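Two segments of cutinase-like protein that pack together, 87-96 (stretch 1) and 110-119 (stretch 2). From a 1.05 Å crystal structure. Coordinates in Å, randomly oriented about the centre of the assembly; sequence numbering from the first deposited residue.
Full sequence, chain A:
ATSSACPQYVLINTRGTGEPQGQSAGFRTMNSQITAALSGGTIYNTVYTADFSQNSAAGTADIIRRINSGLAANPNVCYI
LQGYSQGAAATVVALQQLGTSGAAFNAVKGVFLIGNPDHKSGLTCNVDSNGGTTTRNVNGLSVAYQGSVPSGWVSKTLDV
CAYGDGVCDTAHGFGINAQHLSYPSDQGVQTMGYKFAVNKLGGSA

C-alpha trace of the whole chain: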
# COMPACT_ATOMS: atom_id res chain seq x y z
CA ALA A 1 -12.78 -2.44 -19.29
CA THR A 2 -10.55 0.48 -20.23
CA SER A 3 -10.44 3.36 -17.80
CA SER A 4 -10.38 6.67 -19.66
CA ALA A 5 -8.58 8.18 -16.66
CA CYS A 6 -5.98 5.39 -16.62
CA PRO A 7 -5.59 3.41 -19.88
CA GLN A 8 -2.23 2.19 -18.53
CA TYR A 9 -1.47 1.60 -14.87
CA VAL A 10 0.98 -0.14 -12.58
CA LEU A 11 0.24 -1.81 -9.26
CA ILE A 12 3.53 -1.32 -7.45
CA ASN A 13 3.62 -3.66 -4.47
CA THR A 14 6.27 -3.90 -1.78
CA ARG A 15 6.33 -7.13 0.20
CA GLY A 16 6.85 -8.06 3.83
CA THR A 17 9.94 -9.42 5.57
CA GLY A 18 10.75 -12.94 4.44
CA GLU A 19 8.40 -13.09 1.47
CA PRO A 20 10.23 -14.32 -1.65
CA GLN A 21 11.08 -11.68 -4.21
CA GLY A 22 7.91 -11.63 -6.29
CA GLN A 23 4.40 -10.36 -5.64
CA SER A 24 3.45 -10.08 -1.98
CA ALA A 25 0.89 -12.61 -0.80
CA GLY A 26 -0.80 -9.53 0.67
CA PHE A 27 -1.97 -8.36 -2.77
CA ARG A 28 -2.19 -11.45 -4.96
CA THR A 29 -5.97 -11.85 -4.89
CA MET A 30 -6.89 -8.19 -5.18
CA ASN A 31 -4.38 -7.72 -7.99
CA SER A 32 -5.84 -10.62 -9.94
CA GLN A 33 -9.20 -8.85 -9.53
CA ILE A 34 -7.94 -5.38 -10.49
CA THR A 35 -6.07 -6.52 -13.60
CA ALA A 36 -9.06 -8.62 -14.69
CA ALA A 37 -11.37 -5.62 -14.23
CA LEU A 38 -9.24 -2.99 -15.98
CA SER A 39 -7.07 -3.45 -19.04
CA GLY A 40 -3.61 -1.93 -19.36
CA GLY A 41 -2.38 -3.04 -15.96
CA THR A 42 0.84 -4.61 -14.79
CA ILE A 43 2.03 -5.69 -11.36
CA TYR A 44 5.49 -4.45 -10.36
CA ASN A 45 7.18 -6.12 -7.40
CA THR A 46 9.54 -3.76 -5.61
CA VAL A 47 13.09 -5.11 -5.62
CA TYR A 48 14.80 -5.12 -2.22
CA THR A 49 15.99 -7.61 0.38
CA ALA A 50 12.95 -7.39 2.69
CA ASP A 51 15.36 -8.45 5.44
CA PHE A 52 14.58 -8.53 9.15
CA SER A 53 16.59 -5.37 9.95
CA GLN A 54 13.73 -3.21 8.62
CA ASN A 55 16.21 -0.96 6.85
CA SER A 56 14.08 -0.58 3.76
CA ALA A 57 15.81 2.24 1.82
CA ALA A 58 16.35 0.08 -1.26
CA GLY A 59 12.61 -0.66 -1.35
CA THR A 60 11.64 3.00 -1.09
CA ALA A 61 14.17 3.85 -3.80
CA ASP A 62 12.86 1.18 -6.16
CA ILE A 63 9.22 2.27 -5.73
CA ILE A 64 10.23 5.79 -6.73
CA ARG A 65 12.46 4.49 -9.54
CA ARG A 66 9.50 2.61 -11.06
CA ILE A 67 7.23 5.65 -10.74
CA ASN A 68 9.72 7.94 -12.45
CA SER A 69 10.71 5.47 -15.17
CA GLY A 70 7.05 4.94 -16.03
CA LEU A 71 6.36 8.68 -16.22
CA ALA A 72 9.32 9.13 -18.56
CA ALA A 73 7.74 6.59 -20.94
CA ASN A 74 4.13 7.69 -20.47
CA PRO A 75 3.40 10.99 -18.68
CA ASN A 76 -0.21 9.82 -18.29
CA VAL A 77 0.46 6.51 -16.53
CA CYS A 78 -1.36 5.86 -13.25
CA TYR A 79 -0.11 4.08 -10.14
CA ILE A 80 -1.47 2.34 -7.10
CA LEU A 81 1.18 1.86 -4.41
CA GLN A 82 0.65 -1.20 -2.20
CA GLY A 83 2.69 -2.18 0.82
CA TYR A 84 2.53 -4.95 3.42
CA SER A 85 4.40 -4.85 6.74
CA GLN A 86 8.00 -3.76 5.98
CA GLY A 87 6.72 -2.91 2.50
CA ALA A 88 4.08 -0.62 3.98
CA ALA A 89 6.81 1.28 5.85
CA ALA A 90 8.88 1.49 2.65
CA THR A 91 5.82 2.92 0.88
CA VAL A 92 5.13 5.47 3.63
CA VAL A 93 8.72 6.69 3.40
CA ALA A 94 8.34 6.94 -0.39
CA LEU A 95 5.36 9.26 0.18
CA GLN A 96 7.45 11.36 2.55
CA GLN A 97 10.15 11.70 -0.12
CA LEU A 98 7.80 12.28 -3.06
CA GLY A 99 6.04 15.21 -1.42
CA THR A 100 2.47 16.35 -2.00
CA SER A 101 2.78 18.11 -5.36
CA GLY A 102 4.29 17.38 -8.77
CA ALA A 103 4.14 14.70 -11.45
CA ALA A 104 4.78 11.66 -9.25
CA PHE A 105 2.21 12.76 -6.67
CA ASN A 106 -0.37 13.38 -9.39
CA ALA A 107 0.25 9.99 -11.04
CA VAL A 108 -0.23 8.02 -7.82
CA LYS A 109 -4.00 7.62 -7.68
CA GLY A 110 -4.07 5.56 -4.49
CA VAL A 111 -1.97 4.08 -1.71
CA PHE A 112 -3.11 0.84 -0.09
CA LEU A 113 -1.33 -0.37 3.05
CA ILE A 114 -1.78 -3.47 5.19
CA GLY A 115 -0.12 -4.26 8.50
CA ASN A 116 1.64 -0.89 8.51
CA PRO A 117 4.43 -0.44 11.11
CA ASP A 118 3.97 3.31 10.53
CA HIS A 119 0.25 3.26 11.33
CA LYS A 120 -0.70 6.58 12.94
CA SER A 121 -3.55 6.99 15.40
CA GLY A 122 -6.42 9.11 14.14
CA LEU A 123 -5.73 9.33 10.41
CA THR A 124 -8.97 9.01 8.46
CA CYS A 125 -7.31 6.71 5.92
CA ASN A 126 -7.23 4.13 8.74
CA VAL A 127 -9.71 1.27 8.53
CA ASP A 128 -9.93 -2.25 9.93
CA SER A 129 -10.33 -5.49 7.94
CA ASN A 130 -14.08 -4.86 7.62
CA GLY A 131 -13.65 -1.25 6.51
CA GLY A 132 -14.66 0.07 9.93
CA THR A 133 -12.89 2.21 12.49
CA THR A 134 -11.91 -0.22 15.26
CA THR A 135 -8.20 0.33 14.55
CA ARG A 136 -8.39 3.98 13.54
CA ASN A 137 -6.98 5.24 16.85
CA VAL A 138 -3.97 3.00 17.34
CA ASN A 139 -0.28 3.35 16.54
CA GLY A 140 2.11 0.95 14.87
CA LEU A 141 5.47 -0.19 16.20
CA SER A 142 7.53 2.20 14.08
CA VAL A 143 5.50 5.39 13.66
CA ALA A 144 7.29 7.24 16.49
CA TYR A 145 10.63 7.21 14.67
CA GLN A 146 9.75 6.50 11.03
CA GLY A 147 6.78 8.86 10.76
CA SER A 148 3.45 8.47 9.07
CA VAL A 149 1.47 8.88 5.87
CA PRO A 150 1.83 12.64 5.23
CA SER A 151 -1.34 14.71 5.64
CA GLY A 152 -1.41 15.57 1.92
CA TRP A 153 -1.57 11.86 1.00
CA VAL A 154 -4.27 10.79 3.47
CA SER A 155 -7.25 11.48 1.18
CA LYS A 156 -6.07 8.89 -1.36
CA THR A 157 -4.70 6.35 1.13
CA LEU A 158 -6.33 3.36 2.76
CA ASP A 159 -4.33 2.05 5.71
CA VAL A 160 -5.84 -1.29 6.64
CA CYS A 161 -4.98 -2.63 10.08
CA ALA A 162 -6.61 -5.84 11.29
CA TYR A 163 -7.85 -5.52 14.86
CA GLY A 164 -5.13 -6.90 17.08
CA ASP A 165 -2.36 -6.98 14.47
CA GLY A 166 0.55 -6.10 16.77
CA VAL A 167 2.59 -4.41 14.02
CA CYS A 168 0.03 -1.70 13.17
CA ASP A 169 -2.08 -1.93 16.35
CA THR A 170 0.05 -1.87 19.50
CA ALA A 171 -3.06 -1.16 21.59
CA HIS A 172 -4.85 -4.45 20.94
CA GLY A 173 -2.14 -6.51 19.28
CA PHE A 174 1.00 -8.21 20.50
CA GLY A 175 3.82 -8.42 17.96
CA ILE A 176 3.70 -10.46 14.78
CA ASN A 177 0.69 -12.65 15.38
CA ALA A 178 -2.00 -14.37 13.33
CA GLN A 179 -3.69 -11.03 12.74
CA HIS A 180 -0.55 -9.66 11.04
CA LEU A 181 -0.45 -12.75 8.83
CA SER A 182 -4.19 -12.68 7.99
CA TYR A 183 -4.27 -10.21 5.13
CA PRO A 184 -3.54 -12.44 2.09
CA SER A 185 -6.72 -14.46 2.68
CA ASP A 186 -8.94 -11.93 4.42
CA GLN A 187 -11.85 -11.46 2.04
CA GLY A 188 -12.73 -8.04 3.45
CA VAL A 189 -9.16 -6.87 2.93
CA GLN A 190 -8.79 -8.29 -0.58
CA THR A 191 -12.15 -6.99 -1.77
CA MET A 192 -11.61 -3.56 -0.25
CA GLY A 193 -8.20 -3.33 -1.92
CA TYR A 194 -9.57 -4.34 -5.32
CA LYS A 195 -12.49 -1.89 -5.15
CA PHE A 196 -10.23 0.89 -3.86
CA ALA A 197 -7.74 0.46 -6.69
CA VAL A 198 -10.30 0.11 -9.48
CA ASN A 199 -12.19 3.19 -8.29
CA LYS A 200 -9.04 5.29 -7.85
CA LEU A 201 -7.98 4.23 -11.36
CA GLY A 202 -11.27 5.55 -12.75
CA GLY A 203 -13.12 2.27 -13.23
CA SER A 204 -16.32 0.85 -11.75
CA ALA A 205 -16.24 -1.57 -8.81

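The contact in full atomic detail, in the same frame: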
# COMPACT_ATOMS: atom_id res chain seq x y z
N GLY A 87 7.04 -3.57 3.75
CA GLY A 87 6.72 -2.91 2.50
C GLY A 87 5.78 -1.73 2.65
O GLY A 87 5.84 -0.78 1.86
N ALA A 88 4.91 -1.77 3.66
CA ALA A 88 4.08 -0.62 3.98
C ALA A 88 4.94 0.54 4.47
O ALA A 88 4.76 1.68 4.03
CB ALA A 88 3.01 -0.98 5.00
N ALA A 89 5.89 0.26 5.37
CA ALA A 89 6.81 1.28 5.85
C ALA A 89 7.62 1.87 4.69
O ALA A 89 7.76 3.08 4.57
CB ALA A 89 7.73 0.71 6.92
N ALA A 90 8.12 1.00 3.81
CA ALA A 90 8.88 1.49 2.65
C ALA A 90 8.04 2.42 1.78
O ALA A 90 8.55 3.40 1.23
CB ALA A 90 9.40 0.33 1.83
N THR A 91 6.75 2.10 1.66
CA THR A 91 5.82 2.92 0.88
C THR A 91 5.57 4.26 1.56
O THR A 91 5.60 5.31 0.90
CB THR A 91 4.51 2.15 0.67
OG1 THR A 91 4.77 0.94 -0.05
CG2 THR A 91 3.57 2.93 -0.23
N VAL A 92 5.32 4.24 2.87
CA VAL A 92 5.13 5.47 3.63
C VAL A 92 6.32 6.41 3.45
O VAL A 92 6.14 7.61 3.20
CB VAL A 92 4.90 5.15 5.13
CG1 VAL A 92 5.00 6.41 5.98
CG2 VAL A 92 3.56 4.47 5.33
N VAL A 93 7.53 5.87 3.55
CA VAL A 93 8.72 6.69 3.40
C VAL A 93 8.84 7.22 1.97
O VAL A 93 9.27 8.36 1.76
CB VAL A 93 9.97 5.95 3.90
CG1 VAL A 93 11.24 6.78 3.68
CG2 VAL A 93 9.81 5.63 5.38
N ALA A 94 8.42 6.43 0.98
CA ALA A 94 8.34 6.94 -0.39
C ALA A 94 7.42 8.16 -0.48
O ALA A 94 7.76 9.14 -1.13
CB ALA A 94 7.89 5.86 -1.37
N LEU A 95 6.27 8.11 0.20
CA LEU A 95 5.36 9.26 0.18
C LEU A 95 6.02 10.49 0.78
O LEU A 95 5.88 11.60 0.27
CB LEU A 95 4.07 8.96 0.94
CG LEU A 95 3.32 7.67 0.62
CD1 LEU A 95 1.99 7.65 1.37
CD2 LEU A 95 3.10 7.48 -0.88
N GLN A 96 6.74 10.28 1.88
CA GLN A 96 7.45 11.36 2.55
C GLN A 96 8.48 12.02 1.63
O GLN A 96 8.66 13.23 1.65
CB GLN A 96 8.12 10.85 3.83
CG GLN A 96 7.14 10.34 4.87
CD GLN A 96 7.80 9.57 6.00
OE1 GLN A 96 9.01 9.32 5.98
NE2 GLN A 96 7.01 9.18 6.99
N GLY A 110 -3.71 6.14 -5.77
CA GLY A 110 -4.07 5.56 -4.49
C GLY A 110 -2.91 4.86 -3.85
O GLY A 110 -2.00 4.39 -4.54
N VAL A 111 -2.95 4.79 -2.52
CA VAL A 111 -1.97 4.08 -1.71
C VAL A 111 -2.76 3.14 -0.81
O VAL A 111 -3.69 3.57 -0.12
CB VAL A 111 -1.13 5.06 -0.87
CG1 VAL A 111 -0.14 4.30 -0.00
CG2 VAL A 111 -0.41 6.06 -1.75
N PHE A 112 -2.40 1.86 -0.84
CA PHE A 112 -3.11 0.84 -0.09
C PHE A 112 -2.11 0.09 0.77
O PHE A 112 -1.19 -0.56 0.25
CB PHE A 112 -3.82 -0.11 -1.05
CG PHE A 112 -4.62 -1.17 -0.35
CD1 PHE A 112 -5.92 -0.91 0.09
CD2 PHE A 112 -4.07 -2.42 -0.12
CE1 PHE A 112 -6.64 -1.89 0.75
CE2 PHE A 112 -4.79 -3.41 0.54
CZ PHE A 112 -6.08 -3.14 0.97
N LEU A 113 -2.28 0.19 2.08
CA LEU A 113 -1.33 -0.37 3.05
C LEU A 113 -2.02 -1.40 3.91
O LEU A 113 -3.18 -1.22 4.28
CB LEU A 113 -0.76 0.73 3.94
CG LEU A 113 -0.17 1.95 3.23
CD1 LEU A 113 0.17 3.05 4.21
CD2 LEU A 113 1.05 1.58 2.39
N ILE A 114 -1.30 -2.48 4.24
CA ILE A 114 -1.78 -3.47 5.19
C ILE A 114 -0.69 -3.78 6.20
O ILE A 114 0.49 -3.88 5.85
CB ILE A 114 -2.26 -4.78 4.50
CG1 ILE A 114 -1.32 -5.19 3.36
CG2 ILE A 114 -3.69 -4.62 4.01
CD1 ILE A 114 -1.54 -6.60 2.85
N GLY A 115 -1.08 -3.93 7.46
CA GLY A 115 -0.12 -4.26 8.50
C GLY A 115 1.02 -3.26 8.60
O GLY A 115 2.19 -3.63 8.68
N ASN A 116 0.67 -1.98 8.62
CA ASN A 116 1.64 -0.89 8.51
C ASN A 116 2.37 -0.59 9.82
O ASN A 116 1.73 -0.13 10.76
CB ASN A 116 0.89 0.36 8.04
CG ASN A 116 1.78 1.55 7.83
OD1 ASN A 116 3.01 1.43 7.75
ND2 ASN A 116 1.16 2.72 7.72
N PRO A 117 3.68 -0.81 9.90
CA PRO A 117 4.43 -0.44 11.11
C PRO A 117 4.32 1.06 11.41
O PRO A 117 4.49 1.46 12.56
CB PRO A 117 5.87 -0.80 10.76
CG PRO A 117 5.77 -1.81 9.66
CD PRO A 117 4.58 -1.38 8.87
N ASP A 118 4.05 1.86 10.38
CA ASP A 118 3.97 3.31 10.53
C ASP A 118 2.54 3.81 10.73
O ASP A 118 2.27 5.00 10.55
CB ASP A 118 4.58 4.00 9.30
CG ASP A 118 6.03 3.67 9.12
OD1 ASP A 118 6.67 3.21 10.11
OD2 ASP A 118 6.59 3.85 8.02
N HIS A 119 1.64 2.91 11.09
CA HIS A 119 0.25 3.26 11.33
C HIS A 119 0.16 4.37 12.38
O HIS A 119 0.79 4.28 13.43
CB HIS A 119 -0.48 1.99 11.75
CG HIS A 119 -1.96 2.14 11.88
ND1 HIS A 119 -2.86 1.72 10.92
CD2 HIS A 119 -2.69 2.65 12.89
CE1 HIS A 119 -4.09 1.97 11.36
NE2 HIS A 119 -4.01 2.53 12.55

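The helix 87-96 lies across the strand 110-114 and the loop that follows it, the two axes running closer to antiparallel than parallel at 146° and approaching to 8.2 Å. No hydrogen bond joins the stretches; 442 Å² of surface is buried between them, and the contact rests on van der Waals packing.

Gly110 opens stretch 2 beyond reach of the helix. Val111, whose CA-to-CB bond points toward the helix, makes the first contacts. With chi1 at 178° (t), its CG1 lies 4.0 Å from Thr91 CG2 and its CG2 lies 3.9 Å from Leu95 CD2, so the side chain reaches two residues a helical turn apart, CG1 meeting Thr91 and both methyls packing on Leu95, where each is 4.2 Å from CD1. At chi1 -60° (m), Thr91 OG1 donates to Gly87 O at 2.8 Å, and the same rotamer turns CG2 to Val111 and Leu113.

The alternation of the strand turns Phe112 away, its CB 8.0 Å from Thr91 CG2, and brings Leu113 back toward the helix. Leu113 (m, t) spreads its branches over the helix: CD1 is 3.8 Å from Val92 CG2, while CD2 is 3.9 Å from Thr91 CG2 and 4.1 Å from Ala88 CB. The side chain of Ile114 again points away, but its carbonyl contributes, with O 3.9 Å from Ala88 CB. The small side chain of Ala88 suits this place, where the backbones draw close: its CA is 5.2 Å from that of Asn116.

Gly115 adopts phi/psi of 57/48, a positive phi that favours glycine, as the chain leaves the strand. Asn116 then begins a type I turn ending at His119, closed by His119 N to Asn116 O at 3.1 Å. Its CA-to-CB bond points sideways, but the amide end comes nearer the helix, placing OD1 3.7 Å from Ala88 CB and ND2 3.8 Å from Val92 CG2. OD1 also accepts from Asp118 N at 2.9 Å, with an angle of 151° at the hydrogen, which ties the side chain to the turn; ND2 is hydrogen-bonded elsewhere in the structure.

Pro117, at phi -60° in the turn, supplies apolar ring atoms: CD is 4.2 Å from Ala88 CB and CG is 4.2 Å from Ala89 CB. Asp118 points toward the helix, and its OD2 packs 3.4 Å from Ala89 CA and 3.6 Å from Val92 CB. These are contacts with carbon; the other carboxylate oxygen, OD1, is hydrogen-bonded elsewhere. His119 ends the stretch with its side chain leading away: CB is 8.0 Å from Val92 CG2 and the ring lies farther off, its CG 8.9 Å from the same methyl.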